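Local coordinates for N5-carboxyaminoimidazole ribonucleotide synthetase (Bacillus anthracis, PDB 3QFF), which probably catalyses the ATP-dependent carboxylation of 5-aminoimidazole ribonucleotide with bicarbonate, a step of purine biosynthesis, at residues Lys189-Glu194 / Glu261-Ala266. Residues are numbered along the deposited sequence; the frame is centred on the assembly and turned at random.
Sequences KWVPFE and EMFATA. With ADP (adenosine-5'-diphosphate), chain C.
Phe263, on strand 256-264, meets Phe193 in an offset stack, the ring centroids 4.8 Å apart and the planes 14° from parallel. Its CD2 lies over one face of the Phe193 ring, displaced toward the rim, 3.7 Å from Phe193 CD1. A chi1 of 63° sets Phe193 CG between its own backbone N and carbonyl carbon. ADP N3 lies at the edge of the Phe193 ring, near its plane, by CE1. Phe263 CD1 also touches Val191 CG2, while its outer carbons CE2 and CZ reach ribose C2' and adenine C5. A flat apolar ring suits a place where one side chain must touch both the Phe193 ring and the nucleotide.

This is the adenine pocket of an ATP-grasp domain, where the nucleotide lies between two antiparallel sheets and the segment 189-194 links one to the other. That linker reads the base by its backbone: Val191 N donates an almost straight bond to ADP N1 (2.7 Å), and Lys189 O accepts from ADP N6 (2.8 Å), a pattern that fits adenine. The short branched Val191 suits its place, its CG2 touching both base and Phe263. ADP C2 sits over one face of the Trp190 indole, toward its rim, 3.5 Å from CE3.

At Ala264 the backbone takes over. Its carbonyl O accepts a bent bond from Glu194 N (2.9 Å, 134°), the donor lying in the carbonyl plane, and Phe193 CB packs against the same oxygen; its small methyl meets Leu237 of helix 235-251. Thr265 then turns its methyl CG2 to Pro192 O and Val191 CG1; its hydroxyl OG1 is bonded to Glu269 N, so one small branched residue serves both an apolar and a polar neighbour. Beyond it, Ala266 N donates to a water that in turn donates to Pro192 O, and Ala266 CA lies 3.6 Å from Glu194 OE1.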
ATOM      1  N   LYS A 189     -27.020  16.311 -26.265  1.00 38.41           N
ATOM      2  CA  LYS A 189     -26.541  15.992 -27.611  1.00 39.85           C
ATOM      3  C   LYS A 189     -25.554  14.842 -27.558  1.00 40.16           C
ATOM      4  O   LYS A 189     -24.705  14.779 -26.670  1.00 39.80           O
ATOM      5  CB  LYS A 189     -25.869  17.197 -28.269  1.00 40.24           C
ATOM      6  CG  LYS A 189     -26.664  17.842 -29.384  1.00 41.07           C
ATOM      7  CD  LYS A 189     -25.901  19.013 -29.985  1.00 43.07           C
ATOM      8  CE  LYS A 189     -26.831  19.980 -30.714  1.00 44.37           C
ATOM      9  NZ  LYS A 189     -26.419  21.398 -30.508  1.00 46.14           N
ATOM     10  N   TRP A 190     -25.687  13.924 -28.508  1.00 41.20           N
ATOM     11  CA  TRP A 190     -24.744  12.827 -28.661  1.00 42.40           C
ATOM     12  C   TRP A 190     -23.384  13.385 -29.048  1.00 42.02           C
ATOM     13  O   TRP A 190     -23.264  14.144 -30.014  1.00 42.45           O
ATOM     14  CB  TRP A 190     -25.236  11.854 -29.734  1.00 43.34           C
ATOM     15  CG  TRP A 190     -24.347  10.666 -29.955  1.00 46.03           C
ATOM     16  CD1 TRP A 190     -23.377  10.525 -30.918  1.00 47.78           C
ATOM     17  CD2 TRP A 190     -24.355   9.443 -29.209  1.00 48.83           C
ATOM     18  NE1 TRP A 190     -22.778   9.290 -30.807  1.00 49.48           N
ATOM     19  CE2 TRP A 190     -23.361   8.603 -29.771  1.00 49.44           C
ATOM     20  CE3 TRP A 190     -25.106   8.973 -28.121  1.00 49.78           C
ATOM     21  CZ2 TRP A 190     -23.092   7.321 -29.274  1.00 50.37           C
ATOM     22  CZ3 TRP A 190     -24.840   7.695 -27.629  1.00 50.93           C
ATOM     23  CH2 TRP A 190     -23.840   6.884 -28.207  1.00 51.01           C
ATOM     24  N   VAL A 191     -22.366  13.023 -28.281  1.00 41.45           N
ATOM     25  CA  VAL A 191     -21.005  13.446 -28.581  1.00 41.07           C
ATOM     26  C   VAL A 191     -20.331  12.310 -29.337  1.00 40.82           C
ATOM     27  O   VAL A 191     -20.233  11.196 -28.817  1.00 40.60           O
ATOM     28  CB  VAL A 191     -20.198  13.787 -27.301  1.00 41.07           C
ATOM     29  CG1 VAL A 191     -18.864  14.434 -27.661  1.00 41.08           C
ATOM     30  CG2 VAL A 191     -20.996  14.705 -26.380  1.00 40.88           C
ATOM     31  N   PRO A 192     -19.897  12.573 -30.584  1.00 40.72           N
ATOM     32  CA  PRO A 192     -19.130  11.579 -31.334  1.00 40.25           C
ATOM     33  C   PRO A 192     -17.684  11.582 -30.837  1.00 39.53           C
ATOM     34  O   PRO A 192     -16.856  12.351 -31.324  1.00 40.08           O
ATOM     35  CB  PRO A 192     -19.211  12.085 -32.789  1.00 40.38           C
ATOM     36  CG  PRO A 192     -20.146  13.277 -32.771  1.00 41.00           C
ATOM     37  CD  PRO A 192     -20.118  13.798 -31.370  1.00 40.78           C
ATOM     38  N   PHE A 193     -17.386  10.764 -29.838  1.00 38.61           N
ATOM     39  CA  PHE A 193     -16.049  10.773 -29.260  1.00 37.32           C
ATOM     40  C   PHE A 193     -15.263   9.549 -29.692  1.00 36.52           C
ATOM     41  O   PHE A 193     -15.848   8.511 -30.008  1.00 35.79           O
ATOM     42  CB  PHE A 193     -16.098  10.879 -27.727  1.00 37.70           C
ATOM     43  CG  PHE A 193     -16.761   9.711 -27.057  1.00 37.34           C
ATOM     44  CD1 PHE A 193     -18.113   9.756 -26.738  1.00 37.53           C
ATOM     45  CD2 PHE A 193     -16.034   8.556 -26.750  1.00 38.59           C
ATOM     46  CE1 PHE A 193     -18.735   8.671 -26.121  1.00 37.54           C
ATOM     47  CE2 PHE A 193     -16.646   7.466 -26.142  1.00 37.48           C
ATOM     48  CZ  PHE A 193     -18.005   7.529 -25.822  1.00 38.23           C
ATOM     49  N   GLU A 194     -13.941   9.701 -29.700  1.00 35.38           N
ATOM     50  CA  GLU A 194     -13.005   8.613 -29.925  1.00 35.32           C
ATOM     51  C   GLU A 194     -12.774   7.806 -28.630  1.00 34.09           C
ATOM     52  O   GLU A 194     -12.927   6.587 -28.635  1.00 34.25           O
ATOM     53  CB  GLU A 194     -11.673   9.171 -30.448  1.00 35.63           C
ATOM     54  CG  GLU A 194     -10.738   8.113 -31.041  1.00 38.98           C
ATOM     55  CD  GLU A 194      -9.304   8.601 -31.252  1.00 42.97           C
ATOM     56  OE1 GLU A 194      -9.078   9.818 -31.472  1.00 43.91           O
ATOM     57  OE2 GLU A 194      -8.386   7.750 -31.210  1.00 46.16           O
ATOM     58  N   GLU A 261     -14.640  12.912 -15.323  1.00 23.19           N
ATOM     59  CA  GLU A 261     -14.787  12.052 -16.494  1.00 24.40           C
ATOM     60  C   GLU A 261     -15.128  12.888 -17.705  1.00 24.19           C
ATOM     61  O   GLU A 261     -15.924  13.817 -17.613  1.00 23.52           O
ATOM     62  CB  GLU A 261     -15.835  10.961 -16.275  1.00 24.77           C
ATOM     63  CG  GLU A 261     -15.418   9.943 -15.210  1.00 28.90           C
ATOM     64  CD  GLU A 261     -16.375   8.767 -15.151  1.00 34.30           C
ATOM     65  OE1 GLU A 261     -17.354   8.836 -14.378  1.00 37.23           O
ATOM     66  OE2 GLU A 261     -16.160   7.782 -15.898  1.00 38.23           O
ATOM     67  N   MET A 262     -14.520  12.527 -18.831  1.00 24.70           N
ATOM     68  CA  MET A 262     -14.488  13.352 -20.028  1.00 25.88           C
ATOM     69  C   MET A 262     -14.636  12.508 -21.285  1.00 25.97           C
ATOM     70  O   MET A 262     -14.306  11.330 -21.268  1.00 26.03           O
ATOM     71  CB  MET A 262     -13.153  14.100 -20.097  1.00 26.10           C
ATOM     72  CG  MET A 262     -13.017  15.232 -19.073  1.00 28.18           C
ATOM     73  SD  MET A 262     -11.329  15.881 -18.978  1.00 29.83           S
ATOM     74  CE  MET A 262     -10.688  14.939 -17.613  1.00 32.36           C
ATOM     75  N   PHE A 263     -15.160  13.121 -22.349  1.00 26.65           N
ATOM     76  CA  PHE A 263     -15.151  12.565 -23.704  1.00 27.11           C
ATOM     77  C   PHE A 263     -14.124  13.329 -24.559  1.00 28.12           C
ATOM     78  O   PHE A 263     -14.120  14.576 -24.600  1.00 27.96           O
ATOM     79  CB  PHE A 263     -16.528  12.697 -24.380  1.00 27.63           C
ATOM     80  CG  PHE A 263     -17.685  12.104 -23.604  1.00 28.66           C
ATOM     81  CD1 PHE A 263     -18.785  12.890 -23.287  1.00 29.27           C
ATOM     82  CD2 PHE A 263     -17.698  10.762 -23.230  1.00 30.47           C
ATOM     83  CE1 PHE A 263     -19.878  12.361 -22.599  1.00 31.49           C
ATOM     84  CE2 PHE A 263     -18.784  10.221 -22.532  1.00 32.07           C
ATOM     85  CZ  PHE A 263     -19.875  11.024 -22.214  1.00 30.85           C
ATOM     86  N   ALA A 264     -13.256  12.580 -25.235  1.00 28.70           N
ATOM     87  CA  ALA A 264     -12.250  13.141 -26.122  1.00 29.88           C
ATOM     88  C   ALA A 264     -12.582  12.786 -27.570  1.00 31.05           C
ATOM     89  O   ALA A 264     -12.794  11.614 -27.892  1.00 30.76           O
ATOM     90  CB  ALA A 264     -10.870  12.616 -25.744  1.00 30.48           C
ATOM     91  N   THR A 265     -12.647  13.789 -28.443  1.00 32.38           N
ATOM     92  CA  THR A 265     -12.981  13.529 -29.849  1.00 33.79           C
ATOM     93  C   THR A 265     -11.730  13.296 -30.692  1.00 34.92           C
ATOM     94  O   THR A 265     -10.607  13.531 -30.231  1.00 35.49           O
ATOM     95  CB  THR A 265     -13.836  14.655 -30.482  1.00 33.60           C
ATOM     96  OG1 THR A 265     -13.028  15.827 -30.673  1.00 33.07           O
ATOM     97  CG2 THR A 265     -15.062  14.961 -29.611  1.00 33.48           C
ATOM     98  N   ALA A 266     -11.926  12.811 -31.917  1.00 36.40           N
ATOM     99  CA  ALA A 266     -10.830  12.672 -32.876  1.00 37.66           C
ATOM    100  C   ALA A 266     -10.234  14.044 -33.185  1.00 38.64           C
ATOM    101  O   ALA A 266      -9.010  14.197 -33.238  1.00 39.44           O
ATOM    102  CB  ALA A 266     -11.317  11.983 -34.144  1.00 37.91           C
TER
HETATM  103  PB  ADP C 400     -23.505   6.945 -15.622  1.00 62.88           P
HETATM  104  O1B ADP C 400     -24.525   5.839 -15.486  1.00 62.84           O
HETATM  105  O2B ADP C 400     -23.678   8.038 -14.590  1.00 62.26           O
HETATM  106  O3B ADP C 400     -22.090   6.438 -15.770  1.00 62.65           O
HETATM  107  PA  ADP C 400     -22.938   8.550 -17.991  1.00 60.58           P
HETATM  108  O1A ADP C 400     -21.485   8.407 -17.586  1.00 61.16           O
HETATM  109  O2A ADP C 400     -23.554   9.922 -18.139  1.00 60.28           O
HETATM  110  O3A ADP C 400     -23.893   7.655 -17.031  1.00 61.78           O
HETATM  111  O5' ADP C 400     -23.120   7.830 -19.416  1.00 59.78           O
HETATM  112  C5' ADP C 400     -22.930   6.421 -19.532  1.00 59.37           C
HETATM  113  C4' ADP C 400     -22.296   6.108 -20.879  1.00 58.68           C
HETATM  114  O4' ADP C 400     -23.144   6.592 -21.923  1.00 57.97           O
HETATM  115  C3' ADP C 400     -20.953   6.799 -21.051  1.00 58.29           C
HETATM  116  O3' ADP C 400     -19.874   5.922 -20.712  1.00 59.10           O
HETATM  117  C2' ADP C 400     -20.923   7.199 -22.513  1.00 58.33           C
HETATM  118  O2' ADP C 400     -20.247   6.197 -23.277  1.00 57.59           O
HETATM  119  C1' ADP C 400     -22.381   7.244 -22.944  1.00 57.50           C
HETATM  120  N9  ADP C 400     -22.827   8.658 -23.093  1.00 56.66           N
HETATM  121  C8  ADP C 400     -23.397   9.415 -22.131  1.00 56.00           C
HETATM  122  N7  ADP C 400     -23.687  10.658 -22.590  1.00 55.36           N
HETATM  123  C5  ADP C 400     -23.304  10.715 -23.876  1.00 54.99           C
HETATM  124  C6  ADP C 400     -23.322  11.738 -24.953  1.00 54.68           C
HETATM  125  N6  ADP C 400     -23.826  12.979 -24.737  1.00 52.96           N
HETATM  126  N1  ADP C 400     -22.816  11.383 -26.161  1.00 54.85           N
HETATM  127  C2  ADP C 400     -22.311  10.157 -26.395  1.00 54.93           C
HETATM  128  N3  ADP C 400     -22.264   9.187 -25.464  1.00 55.17           N
HETATM  129  C4  ADP C 400     -22.739   9.396 -24.208  1.00 55.74           C
HETATM  130  O   HOH W   1     -14.426  11.938 -32.657  1.00 46.42           O